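DNA topoisomerase I-like protein (Leishmania donovani, PDB 2B9S) forms the small subunit, carrying the DNA-linking nucleophile, of a heterodimeric type IB topoisomerase, which probably relaxes supercoils by transiently cutting and resealing one strand. Local coordinates at residues 22-27 and 51-56. Residues are numbered along the deposited sequence; the frame is centred on the assembly and turned at random.
Sequences YIDPRI and FPWAMN. With VO4 (vanadate ion), chain F; nucleotides of chain A.
Asp-24 OD1, 4.5 Å from Trp-53 CZ3, takes two N-H groups of Arg-26: the backbone N on its anti side, the capping bond of Asp-24, which sits at the N-cap of helix 25-34, and NE at 2.9 Å on its syn lone pair. Arg-26 NH2 reaches Asp-24 OD2 at 2.8 Å, so the guanidinium grips the carboxylate side-on, one nitrogen to each oxygen, with both oxygens close to the guanidinium plane; NH2 also has a salt bridge to Glu-247 of the large subunit. Fixed this way, the guanidinium presents one face to the rim of the indole, with NE 3.7 Å from Trp-53 CZ3 and the two planes 80° apart. The bend at chi3 (-70°) brings NE to both Asp-24 OD1 and that rim. Arg-26 CG rests on Ala-54 CB at 3.6 Å.

Pro-25 is the apolar wedge. Its CG sits over the face of the Phe-51 ring, 3.6 Å from the centroid, a CH-pi contact, while the same atom touches Trp-53 CH2 and Ala-54 CB.

At the other end of the segment, Tyr-22 OH binds vanadium at 2.1 Å and O3' of DT10 of chain A binds it at 1.8 Å, mimicking the transition state of strand cleavage or religation. Arg-386 and His-429 of the large subunit hydrogen-bond the vanadate.

The contact thus packs the start of helix 25-34, just beyond the tyrosine that follows helix 16-21, against the loop leaving helix 45-50.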
loop_
_atom_site.group_PDB
_atom_site.type_symbol
_atom_site.label_atom_id
_atom_site.label_comp_id
_atom_site.label_asym_id
_atom_site.label_seq_id
_atom_site.Cartn_x
_atom_site.Cartn_y
_atom_site.Cartn_z
ATOM N N TYR E 22 6.749 -10.017 1.871
ATOM C CA TYR E 22 6.707 -11.123 0.907
ATOM C C TYR E 22 7.490 -12.394 1.258
ATOM O O TYR E 22 7.075 -13.494 0.889
ATOM C CB TYR E 22 7.130 -10.622 -0.483
ATOM C CG TYR E 22 6.014 -9.881 -1.202
ATOM C CD1 TYR E 22 6.026 -8.497 -1.317
ATOM C CD2 TYR E 22 4.922 -10.586 -1.730
ATOM C CE1 TYR E 22 5.003 -7.834 -1.950
ATOM C CE2 TYR E 22 3.884 -9.932 -2.367
ATOM C CZ TYR E 22 3.929 -8.558 -2.482
ATOM O OH TYR E 22 2.889 -7.926 -3.119
ATOM N N ILE E 23 8.631 -12.242 1.933
ATOM C CA ILE E 23 9.471 -13.379 2.325
ATOM C C ILE E 23 9.077 -13.866 3.739
ATOM O O ILE E 23 8.940 -13.062 4.658
ATOM C CB ILE E 23 10.950 -12.985 2.338
ATOM C CG1 ILE E 23 11.381 -12.422 0.982
ATOM C CG2 ILE E 23 11.812 -14.176 2.746
ATOM C CD1 ILE E 23 12.644 -11.575 1.066
ATOM N N ASP E 24 8.867 -15.175 3.900
ATOM C CA ASP E 24 8.635 -15.741 5.218
ATOM C C ASP E 24 9.833 -15.323 6.097
ATOM O O ASP E 24 10.989 -15.581 5.734
ATOM C CB ASP E 24 8.474 -17.263 5.079
ATOM C CG ASP E 24 7.870 -17.922 6.315
ATOM O OD1 ASP E 24 8.209 -17.515 7.436
ATOM O OD2 ASP E 24 7.069 -18.875 6.158
ATOM N N PRO E 25 9.579 -14.594 7.203
ATOM C CA PRO E 25 10.720 -14.104 7.996
ATOM C C PRO E 25 11.509 -15.238 8.694
ATOM O O PRO E 25 12.661 -15.042 9.081
ATOM C CB PRO E 25 10.064 -13.167 9.016
ATOM C CG PRO E 25 8.663 -13.595 9.085
ATOM C CD PRO E 25 8.285 -14.167 7.767
ATOM N N ARG E 26 10.873 -16.407 8.829
ATOM C CA ARG E 26 11.491 -17.618 9.358
ATOM C C ARG E 26 12.584 -18.156 8.428
ATOM O O ARG E 26 13.489 -18.864 8.877
ATOM C CB ARG E 26 10.429 -18.699 9.595
ATOM C CG ARG E 26 9.385 -18.335 10.620
ATOM C CD ARG E 26 8.246 -19.338 10.692
ATOM N NE ARG E 26 7.395 -19.305 9.505
ATOM C CZ ARG E 26 6.203 -19.897 9.403
ATOM N NH1 ARG E 26 5.696 -20.554 10.429
ATOM N NH2 ARG E 26 5.503 -19.818 8.279
ATOM N N ILE E 27 12.494 -17.847 7.135
ATOM C CA ILE E 27 13.560 -18.205 6.186
ATOM C C ILE E 27 14.821 -17.383 6.496
ATOM O O ILE E 27 15.913 -17.931 6.617
ATOM C CB ILE E 27 13.130 -18.013 4.700
ATOM C CG1 ILE E 27 11.880 -18.842 4.369
ATOM C CG2 ILE E 27 14.293 -18.333 3.741
ATOM C CD1 ILE E 27 11.332 -18.594 2.974
ATOM N N PHE E 51 8.004 -9.289 13.682
ATOM C CA PHE E 51 8.178 -10.704 13.412
ATOM C C PHE E 51 8.626 -11.560 14.623
ATOM O O PHE E 51 9.427 -12.491 14.439
ATOM C CB PHE E 51 9.210 -10.859 12.295
ATOM C CG PHE E 51 8.735 -10.399 10.914
ATOM C CD1 PHE E 51 7.471 -10.748 10.422
ATOM C CD2 PHE E 51 9.574 -9.659 10.095
ATOM C CE1 PHE E 51 7.067 -10.355 9.155
ATOM C CE2 PHE E 51 9.172 -9.265 8.833
ATOM C CZ PHE E 51 7.920 -9.619 8.356
ATOM N N PRO E 52 8.080 -11.305 15.844
ATOM C CA PRO E 52 8.613 -11.977 17.042
ATOM C C PRO E 52 8.341 -13.481 17.061
ATOM O O PRO E 52 9.046 -14.232 17.730
ATOM C CB PRO E 52 7.840 -11.306 18.177
ATOM C CG PRO E 52 6.575 -10.921 17.570
ATOM C CD PRO E 52 6.935 -10.448 16.202
ATOM N N TRP E 53 7.316 -13.889 16.320
ATOM C CA TRP E 53 6.912 -15.274 16.167
ATOM C C TRP E 53 7.849 -16.056 15.229
ATOM O O TRP E 53 7.764 -17.283 15.130
ATOM C CB TRP E 53 5.462 -15.304 15.647
ATOM C CG TRP E 53 5.221 -14.508 14.344
ATOM C CD1 TRP E 53 4.817 -13.188 14.237
ATOM C CD2 TRP E 53 5.366 -14.991 12.992
ATOM N NE1 TRP E 53 4.700 -12.836 12.907
ATOM C CE2 TRP E 53 5.032 -13.914 12.122
ATOM C CE3 TRP E 53 5.743 -16.222 12.430
ATOM C CZ2 TRP E 53 5.059 -14.040 10.705
ATOM C CZ3 TRP E 53 5.780 -16.345 11.018
ATOM C CH2 TRP E 53 5.428 -15.249 10.176
ATOM N N ALA E 54 8.771 -15.338 14.605
ATOM C CA ALA E 54 9.692 -15.917 13.648
ATOM C C ALA E 54 11.147 -15.885 14.110
ATOM O O ALA E 54 12.017 -16.444 13.465
ATOM C CB ALA E 54 9.561 -15.221 12.332
ATOM N N MET E 55 11.392 -15.221 15.235
ATOM C CA MET E 55 12.748 -14.864 15.634
ATOM C C MET E 55 13.561 -16.104 15.994
ATOM O O MET E 55 14.790 -16.089 15.939
ATOM C CB MET E 55 12.721 -13.892 16.814
ATOM C CG MET E 55 12.233 -12.497 16.458
ATOM S SD MET E 55 12.907 -11.903 14.895
ATOM C CE MET E 55 14.615 -11.613 15.351
ATOM N N ASN E 56 12.865 -17.174 16.363
ATOM C CA ASN E 56 13.494 -18.295 17.053
ATOM C C ASN E 56 13.841 -19.417 16.079
ATOM O O ASN E 56 14.348 -20.465 16.480
ATOM C CB ASN E 56 12.587 -18.812 18.160
HETATM V V VO4 F . 3.004 -5.882 -3.639
HETATM O O1 VO4 F . 4.541 -6.000 -4.445
HETATM O O2 VO4 F . 1.493 -6.334 -4.429
ATOM P P DT A 10 0.493 -8.814 2.015
ATOM O OP1 DT A 10 0.703 -9.986 1.169
ATOM O OP2 DT A 10 1.243 -8.572 3.276
ATOM O "O5'" DT A 10 0.773 -7.519 1.121
ATOM C "C5'" DT A 10 0.543 -7.504 -0.302
ATOM C "C4'" DT A 10 0.975 -6.177 -0.880
ATOM O "O4'" DT A 10 0.294 -5.072 -0.242
ATOM C "C3'" DT A 10 2.455 -5.832 -0.698
ATOM O "O3'" DT A 10 2.928 -5.394 -1.935
ATOM C "C2'" DT A 10 2.523 -4.678 0.293
ATOM C "C1'" DT A 10 1.223 -3.993 -0.077
ATOM N N1 DT A 10 0.650 -3.071 0.926
ATOM C C2 DT A 10 0.245 -1.814 0.505
ATOM O O2 DT A 10 0.370 -1.415 -0.635
ATOM N N3 DT A 10 -0.306 -1.029 1.484
ATOM C C4 DT A 10 -0.492 -1.366 2.822
ATOM O O4 DT A 10 -1.014 -0.567 3.606
ATOM C C5 DT A 10 -0.037 -2.681 3.207
ATOM C C7 DT A 10 -0.057 -3.122 4.654
ATOM C C6 DT A 10 0.493 -3.476 2.250
#